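Local coordinates for ABC-type branched-chain amino acid transport systems periplasmic component-like protein (Thermomonospora curvata, PDB 4N03), which probably binds fatty acids, such as the palmitic acid held in its cleft, and passes them to an ABC transporter as its substrate-binding component, at residues L136-K139 and Y140-V143; G145-Y148 and D149-M152; V156-L159 and M160-L164; D363-A366 and T367-T370; E391-L394 and A395-Q399. All coordinates share one frame; numbering follows the deposited sequence. Where two conformers were deposited one is given.

Contact 1: residues L136-K139 and Y140-V143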
loop_
_atom_site.group_PDB
_atom_site.type_symbol
_atom_site.label_atom_id
_atom_site.label_comp_id
_atom_site.label_asym_id
_atom_site.label_seq_id
_atom_site.Cartn_x
_atom_site.Cartn_y
_atom_site.Cartn_z
ATOM N N LEU A 136 -11.218 4.223 -5.201
ATOM C CA LEU A 136 -11.340 4.576 -6.598
ATOM C C LEU A 136 -12.511 5.520 -6.790
ATOM O O LEU A 136 -13.394 5.632 -5.918
ATOM C CB LEU A 136 -11.523 3.328 -7.470
ATOM C CG LEU A 136 -10.322 2.375 -7.522
ATOM C CD1 LEU A 136 -10.723 1.190 -8.392
ATOM C CD2 LEU A 136 -9.078 3.060 -8.091
ATOM N N GLY A 137 -12.522 6.199 -7.917
ATOM C CA GLY A 137 -13.640 7.079 -8.271
ATOM C C GLY A 137 -13.531 8.479 -7.767
ATOM O O GLY A 137 -14.475 9.263 -7.857
ATOM N N SER A 138 -12.371 8.860 -7.249
ATOM C CA SER A 138 -12.163 10.255 -6.823
ATOM C C SER A 138 -11.025 10.872 -7.567
ATOM O O SER A 138 -9.885 10.369 -7.486
ATOM C CB SER A 138 -11.806 10.353 -5.364
ATOM O OG SER A 138 -11.407 11.733 -5.147
ATOM N N LYS A 139 -11.238 11.996 -8.243
ATOM C CA LYS A 139 -10.172 12.681 -8.970
ATOM C C LYS A 139 -8.988 12.954 -8.046
ATOM O O LYS A 139 -7.865 12.945 -8.521
ATOM C CB LYS A 139 -10.664 14.024 -9.590
ATOM C CG LYS A 139 -9.708 14.676 -10.601
ATOM C CD LYS A 139 -10.173 16.055 -11.101
ATOM C CE LYS A 139 -9.058 16.752 -11.881
ATOM N NZ LYS A 139 -9.499 18.070 -12.411
ATOM N N TYR A 140 -9.288 13.244 -6.793
ATOM C CA TYR A 140 -8.266 13.738 -5.874
ATOM C C TYR A 140 -7.506 12.659 -5.161
ATOM O O TYR A 140 -6.479 12.970 -4.514
ATOM C CB TYR A 140 -8.897 14.714 -4.892
ATOM C CG TYR A 140 -9.462 15.872 -5.605
ATOM C CD1 TYR A 140 -8.638 16.854 -6.086
ATOM C CD2 TYR A 140 -10.814 15.959 -5.900
ATOM C CE1 TYR A 140 -9.107 17.923 -6.792
ATOM C CE2 TYR A 140 -11.289 17.054 -6.672
ATOM C CZ TYR A 140 -10.384 18.001 -7.115
ATOM O OH TYR A 140 -10.772 19.121 -7.832
ATOM N N ILE A 141 -7.919 11.401 -5.251
ATOM C CA ILE A 141 -7.249 10.302 -4.564
ATOM C C ILE A 141 -6.565 9.434 -5.572
ATOM O O ILE A 141 -7.226 8.933 -6.486
ATOM C CB ILE A 141 -8.211 9.483 -3.703
ATOM C CG1 ILE A 141 -8.908 10.380 -2.680
ATOM C CG2 ILE A 141 -7.442 8.347 -3.051
ATOM C CD1 ILE A 141 -9.990 9.675 -1.878
ATOM N N GLN A 142 -5.242 9.291 -5.491
ATOM C CA GLN A 142 -4.549 8.331 -6.344
ATOM C C GLN A 142 -4.322 7.043 -5.627
ATOM O O GLN A 142 -3.437 6.959 -4.759
ATOM C CB GLN A 142 -3.201 8.886 -6.791
ATOM C CG GLN A 142 -2.426 7.900 -7.661
ATOM C CD GLN A 142 -3.213 7.649 -8.953
ATOM O OE1 GLN A 142 -3.469 8.585 -9.701
ATOM N NE2 GLN A 142 -3.560 6.411 -9.218
ATOM N N VAL A 143 -5.066 6.013 -6.007
ATOM C CA VAL A 143 -4.784 4.675 -5.522
ATOM C C VAL A 143 -3.660 4.141 -6.373
ATOM O O VAL A 143 -3.749 4.069 -7.579
ATOM C CB VAL A 143 -6.017 3.768 -5.620
ATOM C CG1 VAL A 143 -5.643 2.394 -5.075
ATOM C CG2 VAL A 143 -7.199 4.359 -4.848
HETATM O O HOH W 1 -9.643 7.430 -7.012
#
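Ser138 OG is gripped from two directions: it accepts the backbone N-H of Tyr140, N to OG 3.1 Å with an N-H...O angle of 139°, and is also hydrogen-bonded to Glu120 of helix 109-122. The hydroxyl lies anti to its own N (chi1 170°), which turns it forward along the chain to that N-H. Ser138 O takes the N-H of Ile141 at 3.2 Å from its N, the donor standing well above the carbonyl plane; this bond closes a type I beta turn from Ser138 to Ile141, in the loop between strand 126-129 and helix 148-161. With an alanine in place of the serine, the Tyr140 N-H and the Glu120 carboxylate would probably lose their shared hydroxyl, and the turn some of its rigidity. Lys139 CB sits over one face of the Tyr140 ring, toward its rim, while in one of its two conformers the lysine chain runs out extended to Asn341. A water spans the two ends of the turn, accepting from Ser138 N at 3.1 Å and donating to Ile141 O at 2.9 Å. Farther along, Leu136 CD2 meets Val143 CG2 at 4.0 Å, the two side chains crossing at about a right angle. Gln142 folds back so that its NE2 donates to Val143 O.

Contact 2: residues G145-Y148 and D149-M152. With PLM (palmitic acid), chain B.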
loop_
_atom_site.group_PDB
_atom_site.type_symbol
_atom_site.label_atom_id
_atom_site.label_comp_id
_atom_site.label_asym_id
_atom_site.label_seq_id
_atom_site.Cartn_x
_atom_site.Cartn_y
_atom_site.Cartn_z
ATOM N N GLY A 145 -0.679 1.388 -7.674
ATOM C CA GLY A 145 -0.595 -0.042 -7.868
ATOM C C GLY A 145 -1.939 -0.658 -8.247
ATOM O O GLY A 145 -2.742 -0.045 -8.976
ATOM N N THR A 146 -2.114 -1.888 -7.803
ATOM C CA THR A 146 -3.350 -2.646 -7.929
ATOM C C THR A 146 -4.256 -2.372 -6.736
ATOM O O THR A 146 -3.816 -1.861 -5.684
ATOM C CB THR A 146 -3.011 -4.147 -7.903
ATOM O OG1 THR A 146 -2.233 -4.335 -6.713
ATOM C CG2 THR A 146 -2.227 -4.600 -9.103
ATOM N N THR A 147 -5.523 -2.739 -6.866
ATOM C CA THR A 147 -6.412 -2.845 -5.734
ATOM C C THR A 147 -6.382 -4.239 -5.141
ATOM O O THR A 147 -5.949 -5.201 -5.771
ATOM C CB THR A 147 -7.824 -2.414 -6.139
ATOM O OG1 THR A 147 -8.232 -3.072 -7.335
ATOM C CG2 THR A 147 -7.863 -0.931 -6.334
ATOM N N TYR A 148 -6.876 -4.356 -3.911
ATOM C CA TYR A 148 -6.727 -5.589 -3.162
ATOM C C TYR A 148 -7.359 -6.793 -3.801
ATOM O O TYR A 148 -6.909 -7.916 -3.709
ATOM C CB TYR A 148 -7.303 -5.438 -1.775
ATOM C CG TYR A 148 -6.511 -4.575 -0.848
ATOM C CD1 TYR A 148 -5.128 -4.762 -0.631
ATOM C CD2 TYR A 148 -7.105 -3.540 -0.184
ATOM C CE1 TYR A 148 -4.422 -3.961 0.250
ATOM C CE2 TYR A 148 -6.392 -2.753 0.706
ATOM C CZ TYR A 148 -5.037 -2.972 0.929
ATOM O OH TYR A 148 -4.270 -2.219 1.799
ATOM N N ASP A 149 -8.549 -6.581 -4.399
ATOM C CA ASP A 149 -9.280 -7.611 -5.121
ATOM C C ASP A 149 -8.477 -8.180 -6.274
ATOM O O ASP A 149 -8.347 -9.377 -6.401
ATOM C CB ASP A 149 -10.677 -7.168 -5.533
ATOM C CG ASP A 149 -10.788 -5.837 -6.237
ATOM O OD1 ASP A 149 -9.758 -5.166 -6.487
ATOM O OD2 ASP A 149 -11.960 -5.458 -6.511
ATOM N N VAL A 150 -7.929 -7.290 -7.104
ATOM C CA VAL A 150 -7.090 -7.719 -8.199
ATOM C C VAL A 150 -5.886 -8.496 -7.708
ATOM O O VAL A 150 -5.536 -9.516 -8.308
ATOM C CB VAL A 150 -6.637 -6.476 -9.006
ATOM C CG1 VAL A 150 -5.462 -6.755 -9.955
ATOM C CG2 VAL A 150 -7.836 -5.906 -9.758
ATOM N N ASP A 151 -5.249 -8.099 -6.597
ATOM C CA ASP A 151 -4.143 -8.884 -6.062
ATOM C C ASP A 151 -4.576 -10.301 -5.677
ATOM O O ASP A 151 -3.849 -11.239 -5.941
ATOM C CB ASP A 151 -3.504 -8.228 -4.844
ATOM C CG ASP A 151 -2.598 -7.069 -5.184
ATOM O OD1 ASP A 151 -2.128 -6.951 -6.315
ATOM O OD2 ASP A 151 -2.348 -6.307 -4.209
HETATM N N MSE A 152 -5.735 -10.472 -5.018
HETATM C CA MSE A 152 -6.191 -11.811 -4.697
HETATM C C MSE A 152 -6.600 -12.597 -5.925
HETATM O O MSE A 152 -6.402 -13.792 -5.946
HETATM C CB MSE A 152 -7.354 -11.769 -3.695
HETATM C CG MSE A 152 -6.939 -11.316 -2.294
HETATM SE SE MSE A 152 -5.755 -12.584 -1.434
HETATM C CE MSE A 152 -4.119 -11.770 -1.715
HETATM C C1 PLM B . -5.317 -0.997 4.707
HETATM O O1 PLM B . -5.548 -0.851 3.478
HETATM O O2 PLM B . -6.008 -0.501 5.624
HETATM C C2 PLM B . -4.026 -1.669 5.114
HETATM C C3 PLM B . -2.875 -0.575 5.025
HETATM C C4 PLM B . -1.489 -1.156 5.192
HETATM C C5 PLM B . -0.421 -0.118 5.171
HETATM C C6 PLM B . 1.052 -0.577 5.230
HETATM C C7 PLM B . 1.607 -0.755 3.822
HETATM C C8 PLM B . 2.971 -1.382 3.730
HETATM C C9 PLM B . 3.646 -1.276 2.375
HETATM C CA PLM B . 3.362 -2.446 1.404
HETATM C CB PLM B . 3.876 -2.025 -0.030
HETATM C CC PLM B . 2.762 -2.201 -1.104
HETATM C CD PLM B . 2.954 -1.360 -2.349
HETATM C CE PLM B . 1.878 -1.462 -3.422
HETATM C CF PLM B . 1.832 -0.179 -4.266
HETATM C CG PLM B . 2.817 -0.144 -5.421
#
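Tyr148 OH donates to O1 of the palmitic acid over 2.5 Å, a short bond, and this carboxyl oxygen lies at the ring edge in the plane of the tyrosine. Tyr84 and Ser109 also hydrogen-bond the fatty acid, so the Tyr148 phenol is one of several hydroxyl groups around it. At the other end of the ligand chain Gly145, with positive phi, passes beside the tail of the fatty acid, where a CB would be crowded by PLM CF. Behind this first shell the chain enters helix 148-161. Thr147 occupies the N-cap position, yet its side chain makes no capping bond; Thr147 OG1 instead donates to Asp149 OD1 at 2.7 Å, the two side chains lying side by side and pointing the same way. Asp149 CG sits between its own N and carbonyl carbon (chi1 50°), which folds the carboxylate back over the helix start, where OD1 also accepts Val150 N at 2.9 Å. Its other oxygen, OD2, is held by Tyr398. One step earlier Thr146 OG1 donates to Asp151 OD1 at 2.6 Å, arriving from above the carboxylate plane, and Thr370 is a second partner of that oxygen. Thr146 CG2 also packs on Val150 CG1 at 4.0 Å. The first helical turns are closed by Asp151 N to Thr147 O and by Met152 N to Tyr148 O, both 3.1 Å. Met152, a selenomethionine, lies with Tyr148 against Ala184 of helix 179-195.

Contact 3: residues V156-L159 and M160-L164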
loop_
_atom_site.group_PDB
_atom_site.type_symbol
_atom_site.label_atom_id
_atom_site.label_comp_id
_atom_site.label_asym_id
_atom_site.label_seq_id
_atom_site.Cartn_x
_atom_site.Cartn_y
_atom_site.Cartn_z
ATOM N N VAL A 156 -4.773 -16.053 -6.433
ATOM C CA VAL A 156 -5.471 -17.328 -6.527
ATOM C C VAL A 156 -5.197 -18.003 -7.850
ATOM O O VAL A 156 -4.997 -19.217 -7.900
ATOM C CB VAL A 156 -6.972 -17.159 -6.230
ATOM C CG1 VAL A 156 -7.717 -18.444 -6.509
ATOM C CG2 VAL A 156 -7.143 -16.692 -4.777
ATOM N N GLN A 157 -5.185 -17.237 -8.931
ATOM C CA GLN A 157 -4.837 -17.836 -10.215
ATOM C C GLN A 157 -3.439 -18.442 -10.152
ATOM O O GLN A 157 -3.167 -19.513 -10.673
ATOM C CB GLN A 157 -4.918 -16.825 -11.325
ATOM C CG GLN A 157 -4.599 -17.413 -12.706
ATOM C CD GLN A 157 -5.652 -18.389 -13.180
ATOM O OE1 GLN A 157 -6.718 -17.986 -13.665
ATOM N NE2 GLN A 157 -5.398 -19.664 -13.030
ATOM N N TRP A 158 -2.506 -17.750 -9.478
ATOM C CA TRP A 158 -1.154 -18.263 -9.279
ATOM C C TRP A 158 -1.139 -19.532 -8.464
ATOM O O TRP A 158 -0.476 -20.495 -8.826
ATOM C CB TRP A 158 -0.287 -17.192 -8.628
ATOM C CG TRP A 158 1.120 -17.597 -8.318
ATOM C CD1 TRP A 158 2.169 -17.644 -9.173
ATOM C CD2 TRP A 158 1.606 -18.007 -7.047
ATOM N NE1 TRP A 158 3.300 -18.044 -8.502
ATOM C CE2 TRP A 158 2.979 -18.303 -7.205
ATOM C CE3 TRP A 158 1.021 -18.160 -5.799
ATOM C CZ2 TRP A 158 3.777 -18.724 -6.148
ATOM C CZ3 TRP A 158 1.838 -18.577 -4.731
ATOM C CH2 TRP A 158 3.190 -18.849 -4.929
ATOM N N LEU A 159 -1.904 -19.574 -7.371
ATOM C CA LEU A 159 -1.989 -20.815 -6.597
ATOM C C LEU A 159 -2.414 -22.003 -7.457
ATOM O O LEU A 159 -1.918 -23.113 -7.330
ATOM C CB LEU A 159 -2.952 -20.677 -5.423
ATOM C CG LEU A 159 -2.555 -19.752 -4.276
ATOM C CD1 LEU A 159 -3.690 -19.606 -3.292
ATOM C CD2 LEU A 159 -1.302 -20.234 -3.569
HETATM N N MSE A 160 -3.412 -21.778 -8.350
HETATM C CA MSE A 160 -3.895 -22.824 -9.251
HETATM C C MSE A 160 -2.850 -23.203 -10.288
HETATM O O MSE A 160 -2.617 -24.377 -10.574
HETATM C CB MSE A 160 -5.081 -22.319 -10.050
HETATM C CG MSE A 160 -6.304 -22.124 -9.207
HETATM SE SE MSE A 160 -7.318 -23.796 -9.123
HETATM C CE MSE A 160 -7.711 -23.608 -11.016
ATOM N N ASP A 161 -2.215 -22.181 -10.859
ATOM C CA ASP A 161 -1.179 -22.437 -11.854
ATOM C C ASP A 161 -0.012 -23.214 -11.285
ATOM O O ASP A 161 0.583 -24.040 -11.989
ATOM C CB ASP A 161 -0.620 -21.121 -12.399
ATOM C CG ASP A 161 -1.573 -20.368 -13.272
ATOM O OD1 ASP A 161 -2.633 -20.885 -13.667
ATOM O OD2 ASP A 161 -1.236 -19.192 -13.556
ATOM N N LYS A 162 0.284 -22.998 -10.014
ATOM C CA LYS A 162 1.371 -23.685 -9.337
ATOM C C LYS A 162 0.961 -24.993 -8.683
ATOM O O LYS A 162 1.736 -25.643 -7.998
ATOM C CB LYS A 162 2.071 -22.753 -8.349
ATOM C CG LYS A 162 2.658 -21.546 -9.036
ATOM C CD LYS A 162 3.610 -21.899 -10.187
ATOM C CE LYS A 162 4.315 -20.704 -10.790
ATOM N NZ LYS A 162 5.139 -21.058 -11.968
ATOM N N LYS A 163 -0.299 -25.400 -8.898
ATOM C CA LYS A 163 -0.826 -26.675 -8.412
ATOM C C LYS A 163 -0.847 -26.754 -6.879
ATOM O O LYS A 163 -0.873 -27.847 -6.301
ATOM C CB LYS A 163 -0.123 -27.852 -9.086
ATOM C CG LYS A 163 -0.232 -27.793 -10.593
ATOM C CD LYS A 163 0.359 -29.012 -11.284
ATOM C CE LYS A 163 -0.502 -30.261 -11.172
ATOM N NZ LYS A 163 0.019 -31.361 -12.018
ATOM N N LEU A 164 -0.854 -25.593 -6.232
ATOM C CA LEU A 164 -1.003 -25.523 -4.794
ATOM C C LEU A 164 -2.463 -25.684 -4.388
ATOM O O LEU A 164 -2.745 -26.030 -3.252
ATOM C CB LEU A 164 -0.419 -24.211 -4.274
ATOM C CG LEU A 164 1.107 -24.053 -4.409
ATOM C CD1 LEU A 164 1.542 -22.671 -3.978
ATOM C CD2 LEU A 164 1.837 -25.104 -3.619
#
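A Schellman motif ends helix 148-161, and its two backward bonds reach into the last turn: Leu164 N to Leu159 O at 2.9 Å, and Lys163 N to Met160 O at 3.0 Å. Lys163 takes positive phi (64°), which swings the chain off the helix axis and sets Leu164 back against the side of the helix. There Leu164 CD1 meets Leu159 CD2 at 3.8 Å, the two leucines crossing at about a right angle, and comes near CZ3 of Trp158. This pairing of an apolar residue beyond the positive-phi turn with one inside the helix is the hydrophobic contact usual for a Schellman end. Trp158 CG lies anti to the backbone N (chi1 178°), which carries the indole along the helix to Lys162. Lys162 CG stands over the five-membered ring in a CH-pi contact, 3.8 Å from its centroid. Phe276 meets the indole edge-to-face, and strand 383-390 is touched through Val386 and Phe390. On another side of the helix, Gln157 bends at chi2 and its NE2 gives a weak bond to Asp161 OD1 at 3.1 Å, amide and carboxylate planes only 20° apart. Regular helical bonds precede the cap, such as Met160 N to Val156 O.

Contact 4: residues D363-A366 and T367-T370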
loop_
_atom_site.group_PDB
_atom_site.type_symbol
_atom_site.label_atom_id
_atom_site.label_comp_id
_atom_site.label_asym_id
_atom_site.label_seq_id
_atom_site.Cartn_x
_atom_site.Cartn_y
_atom_site.Cartn_z
ATOM N N ASP A 363 -11.141 5.381 -12.466
ATOM C CA ASP A 363 -12.304 4.515 -12.462
ATOM C C ASP A 363 -11.925 3.061 -12.579
ATOM O O ASP A 363 -12.799 2.214 -12.883
ATOM C CB ASP A 363 -13.266 4.885 -13.599
ATOM C CG ASP A 363 -12.672 4.697 -14.952
ATOM O OD1 ASP A 363 -11.514 5.117 -15.188
ATOM O OD2 ASP A 363 -13.339 4.123 -15.822
ATOM N N LYS A 364 -10.656 2.748 -12.355
ATOM C CA LYS A 364 -10.100 1.397 -12.457
ATOM C C LYS A 364 -8.686 1.459 -11.868
ATOM O O LYS A 364 -8.182 2.567 -11.700
ATOM C CB LYS A 364 -10.084 0.947 -13.929
ATOM C CG LYS A 364 -9.321 1.870 -14.852
ATOM C CD LYS A 364 -9.695 1.724 -16.338
ATOM C CE LYS A 364 -9.598 3.096 -17.048
ATOM N NZ LYS A 364 -9.843 3.356 -18.511
ATOM N N PRO A 365 -8.091 0.322 -11.601
ATOM C CA PRO A 365 -6.763 0.390 -10.964
ATOM C C PRO A 365 -5.710 0.951 -11.917
ATOM O O PRO A 365 -5.762 0.777 -13.121
ATOM C CB PRO A 365 -6.477 -1.076 -10.654
ATOM C CG PRO A 365 -7.856 -1.694 -10.522
ATOM C CD PRO A 365 -8.619 -1.043 -11.605
ATOM N N ALA A 366 -4.701 1.599 -11.319
ATOM C CA ALA A 366 -3.582 2.193 -12.027
ATOM C C ALA A 366 -2.707 1.168 -12.753
ATOM O O ALA A 366 -2.036 1.538 -13.696
ATOM C CB ALA A 366 -2.761 2.980 -11.056
ATOM N N THR A 367 -2.732 -0.064 -12.299
ATOM C CA THR A 367 -2.175 -1.224 -12.952
ATOM C C THR A 367 -2.917 -2.470 -12.437
ATOM O O THR A 367 -3.543 -2.398 -11.384
ATOM C CB THR A 367 -0.657 -1.342 -12.731
ATOM O OG1 THR A 367 -0.191 -2.518 -13.346
ATOM C CG2 THR A 367 -0.285 -1.388 -11.249
ATOM N N ARG A 368 -2.810 -3.562 -13.147
ATOM C CA ARG A 368 -3.340 -4.862 -12.705
ATOM C C ARG A 368 -2.280 -5.932 -12.584
ATOM O O ARG A 368 -2.592 -7.108 -12.531
ATOM C CB ARG A 368 -4.535 -5.338 -13.560
ATOM C CG ARG A 368 -5.667 -4.371 -13.526
ATOM C CD ARG A 368 -6.917 -4.963 -14.153
ATOM N NE ARG A 368 -7.903 -3.930 -14.325
ATOM C CZ ARG A 368 -9.223 -4.182 -14.509
ATOM N NH1 ARG A 368 -9.695 -5.407 -14.381
ATOM N NH2 ARG A 368 -9.993 -3.168 -14.708
ATOM N N LYS A 369 -0.988 -5.501 -12.478
ATOM C CA LYS A 369 0.110 -6.436 -12.370
ATOM C C LYS A 369 0.513 -6.632 -10.888
ATOM O O LYS A 369 0.739 -5.668 -10.158
ATOM C CB LYS A 369 1.287 -5.920 -13.164
ATOM C CG LYS A 369 0.982 -5.808 -14.632
ATOM C CD LYS A 369 2.157 -5.566 -15.525
ATOM C CE LYS A 369 1.684 -5.347 -16.952
ATOM N NZ LYS A 369 0.932 -4.055 -17.132
ATOM N N THR A 370 0.538 -7.889 -10.493
ATOM C CA THR A 370 0.835 -8.290 -9.127
ATOM C C THR A 370 2.063 -9.184 -9.113
ATOM O O THR A 370 2.165 -10.130 -9.886
ATOM C CB THR A 370 -0.359 -9.128 -8.587
ATOM O OG1 THR A 370 -1.560 -8.340 -8.648
ATOM C CG2 THR A 370 -0.136 -9.650 -7.181
HETATM O O HOH W 2 -7.208 -1.168 -14.695
#
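The guanidinium of Arg368 has a water in its plane at one edge, and Lys364 CB also near that plane, 4.2 Å from Arg368 NH2. Pro365 CD approaches the group obliquely, 4.0 Å from NH2, so the proline ring and the arginine end touch through carbon and nitrogen without a hydrogen bond between them. The water makes the polar link instead: it accepts from Arg368 NE at 2.9 Å and donates to Pro365 O, also at 2.9 Å, tying the arginine end to the Pro365 carbonyl. Arg368 is extended from CG to NE, which carries the head back beside Pro365; its NH1 is spent on the backbone oxygens of Ala395 and Tyr398. Pro365 O has a second partner in Tyr361 OH. Between Pro365 and Thr367 the chain turns at Ala366, and Pro365 CB comes to 3.3 Å from Thr367 O. Thr367 then forms an ST turn: with OG1 placed opposite its own N across the CA-CB bond (chi1 178°), the hydroxyl accepts the N-H of Lys369, N to OG1 3.2 Å, at an angle of 156°. A valine in place of the threonine is likely to leave the Lys369 N-H without this acceptor and the turn before the strand freer to move. The loop runs from helix 336-343 into strand 370-375, with Pro365 against Thr147 and Val400, and Arg368 O and Thr370 OG1 both bonded to Asn154 of helix 148-161.

Contact 5: residues E391-L394 and A395-Q399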
loop_
_atom_site.group_PDB
_atom_site.type_symbol
_atom_site.label_atom_id
_atom_site.label_comp_id
_atom_site.label_asym_id
_atom_site.label_seq_id
_atom_site.Cartn_x
_atom_site.Cartn_y
_atom_site.Cartn_z
ATOM N N GLU A 391 -0.317 -9.920 -14.876
ATOM C CA GLU A 391 -1.753 -9.713 -14.936
ATOM C C GLU A 391 -2.407 -10.929 -15.518
ATOM O O GLU A 391 -2.244 -11.206 -16.704
ATOM C CB GLU A 391 -2.037 -8.478 -15.762
ATOM C CG GLU A 391 -3.527 -8.209 -15.947
ATOM C CD GLU A 391 -3.815 -6.959 -16.742
ATOM O OE1 GLU A 391 -2.876 -6.243 -17.188
ATOM O OE2 GLU A 391 -5.021 -6.661 -16.815
ATOM N N SER A 392 -3.059 -11.710 -14.695
ATOM C CA SER A 392 -3.862 -12.818 -15.219
ATOM C C SER A 392 -5.001 -12.350 -16.097
ATOM O O SER A 392 -5.496 -11.269 -15.927
ATOM C CB SER A 392 -4.410 -13.678 -14.092
ATOM O OG SER A 392 -5.346 -13.019 -13.279
ATOM N N GLU A 393 -5.387 -13.181 -17.044
ATOM C CA GLU A 393 -6.629 -12.933 -17.810
ATOM C C GLU A 393 -7.819 -12.772 -16.904
ATOM O O GLU A 393 -8.687 -11.935 -17.134
ATOM C CB GLU A 393 -6.863 -14.013 -18.845
ATOM C CG GLU A 393 -5.862 -13.998 -19.979
ATOM C CD GLU A 393 -5.786 -12.688 -20.744
ATOM O OE1 GLU A 393 -6.823 -12.210 -21.270
ATOM O OE2 GLU A 393 -4.670 -12.111 -20.831
ATOM N N LEU A 394 -7.846 -13.563 -15.853
ATOM C CA LEU A 394 -8.874 -13.517 -14.892
ATOM C C LEU A 394 -9.003 -12.113 -14.298
ATOM O O LEU A 394 -10.094 -11.550 -14.173
ATOM C CB LEU A 394 -8.544 -14.581 -13.849
ATOM C CG LEU A 394 -9.597 -14.875 -12.818
ATOM C CD1 LEU A 394 -10.875 -15.409 -13.412
ATOM C CD2 LEU A 394 -9.074 -15.880 -11.784
ATOM N N ALA A 395 -7.857 -11.537 -13.882
ATOM C CA ALA A 395 -7.867 -10.192 -13.360
ATOM C C ALA A 395 -8.139 -9.120 -14.415
ATOM O O ALA A 395 -8.736 -8.105 -14.126
ATOM C CB ALA A 395 -6.563 -9.873 -12.664
ATOM N N LYS A 396 -7.670 -9.355 -15.634
ATOM C CA LYS A 396 -7.848 -8.403 -16.706
ATOM C C LYS A 396 -9.342 -8.201 -17.026
ATOM O O LYS A 396 -9.729 -7.105 -17.324
ATOM C CB LYS A 396 -7.194 -8.932 -17.968
ATOM C CG LYS A 396 -7.201 -7.992 -19.173
ATOM C CD LYS A 396 -6.308 -8.638 -20.256
ATOM C CE LYS A 396 -6.046 -7.809 -21.466
ATOM N NZ LYS A 396 -5.390 -8.684 -22.471
ATOM N N ASN A 397 -10.158 -9.260 -16.957
ATOM C CA ASN A 397 -11.541 -9.207 -17.357
ATOM C C ASN A 397 -12.479 -8.892 -16.204
ATOM O O ASN A 397 -13.654 -8.633 -16.431
ATOM C CB ASN A 397 -11.958 -10.494 -18.093
ATOM C CG ASN A 397 -11.154 -10.724 -19.361
ATOM O OD1 ASN A 397 -10.651 -9.787 -19.970
ATOM N ND2 ASN A 397 -11.043 -11.941 -19.749
ATOM N N TYR A 398 -11.977 -8.951 -14.978
ATOM C CA TYR A 398 -12.736 -8.670 -13.783
ATOM C C TYR A 398 -13.190 -7.232 -13.790
ATOM O O TYR A 398 -12.488 -6.318 -14.200
ATOM C CB TYR A 398 -11.791 -8.867 -12.591
ATOM C CG TYR A 398 -12.338 -8.424 -11.242
ATOM C CD1 TYR A 398 -13.418 -9.041 -10.612
ATOM C CD2 TYR A 398 -11.753 -7.370 -10.575
ATOM C CE1 TYR A 398 -13.854 -8.642 -9.391
ATOM C CE2 TYR A 398 -12.167 -6.977 -9.352
ATOM C CZ TYR A 398 -13.220 -7.599 -8.731
ATOM O OH TYR A 398 -13.682 -7.226 -7.523
ATOM N N GLN A 399 -14.441 -7.039 -13.327
ATOM C CA GLN A 399 -15.045 -5.725 -13.152
ATOM C C GLN A 399 -14.740 -5.156 -11.805
ATOM O O GLN A 399 -15.176 -5.674 -10.789
ATOM C CB GLN A 399 -16.565 -5.824 -13.332
ATOM C CG GLN A 399 -17.017 -6.421 -14.614
ATOM C CD GLN A 399 -16.500 -5.632 -15.774
ATOM O OE1 GLN A 399 -17.052 -4.551 -16.060
ATOM N NE2 GLN A 399 -15.487 -6.127 -16.470
HETATM O O HOH W 3 -9.464 -12.790 -21.989
#
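With chi1 at 66°, Ser392 OG is tucked between its own N and carbonyl carbon, which turns it to the N-H of Ala395. The serine is the N-cap of the short helix 393-397: its OG accepts Ala395 N at 3.0 Å with an angle of 158°, and is also hydrogen-bonded to Asn154 of helix 148-161. Ala395 CB rests 3.4 Å from the same OG. The helix follows through Lys396 N to Ser392 O at 2.9 Å and Asn397 N to Glu393 O, and closes on a weak bond from Tyr398 N to Leu394 O. Along one side Glu393, bent at chi2, and the extended Lys396 lie side by side, pointing the same way; in one of the two conformers of Glu393 their salt bridge is long, OE2 to NZ 3.9 Å. Glu391 comes across Lys396 at about a right angle, its OE2 against Lys396 CB at 3.3 Å and well short of the ammonium. Leu394 faces the fold, packing on Ile153 and Gln157 of helix 148-161 and on helix 179-195. In the same conformer of Glu393 a water joins the polar ends of Glu393 and Asn397, donating to Glu393 OE1 at 2.8 Å and accepting from Asn397 ND2 at 2.9 Å.

Overall arrangement
Contact 2 is the one that meets the palmitic acid; the side chains of Thr367 in contact 4 and Val143 in contact 1 lie about 7 and 8 Å from it. Contacts 2 and 4, with centres 7 Å apart, are joined by Asp151 OD1 and Thr370 OG1 at 2.8 Å. Contact 1 packs on both, through Leu136 against Thr147 and Lys364. Contact 5 is tied to contact 2 by Asp149 OD2 and Tyr398 OH at 2.7 Å and to contact 4 by Arg368 NH1. Contact 3 continues the helix of contact 2, its centre 16 Å farther on, and touches contact 5 where Gln157 meets Leu394 and Ser392.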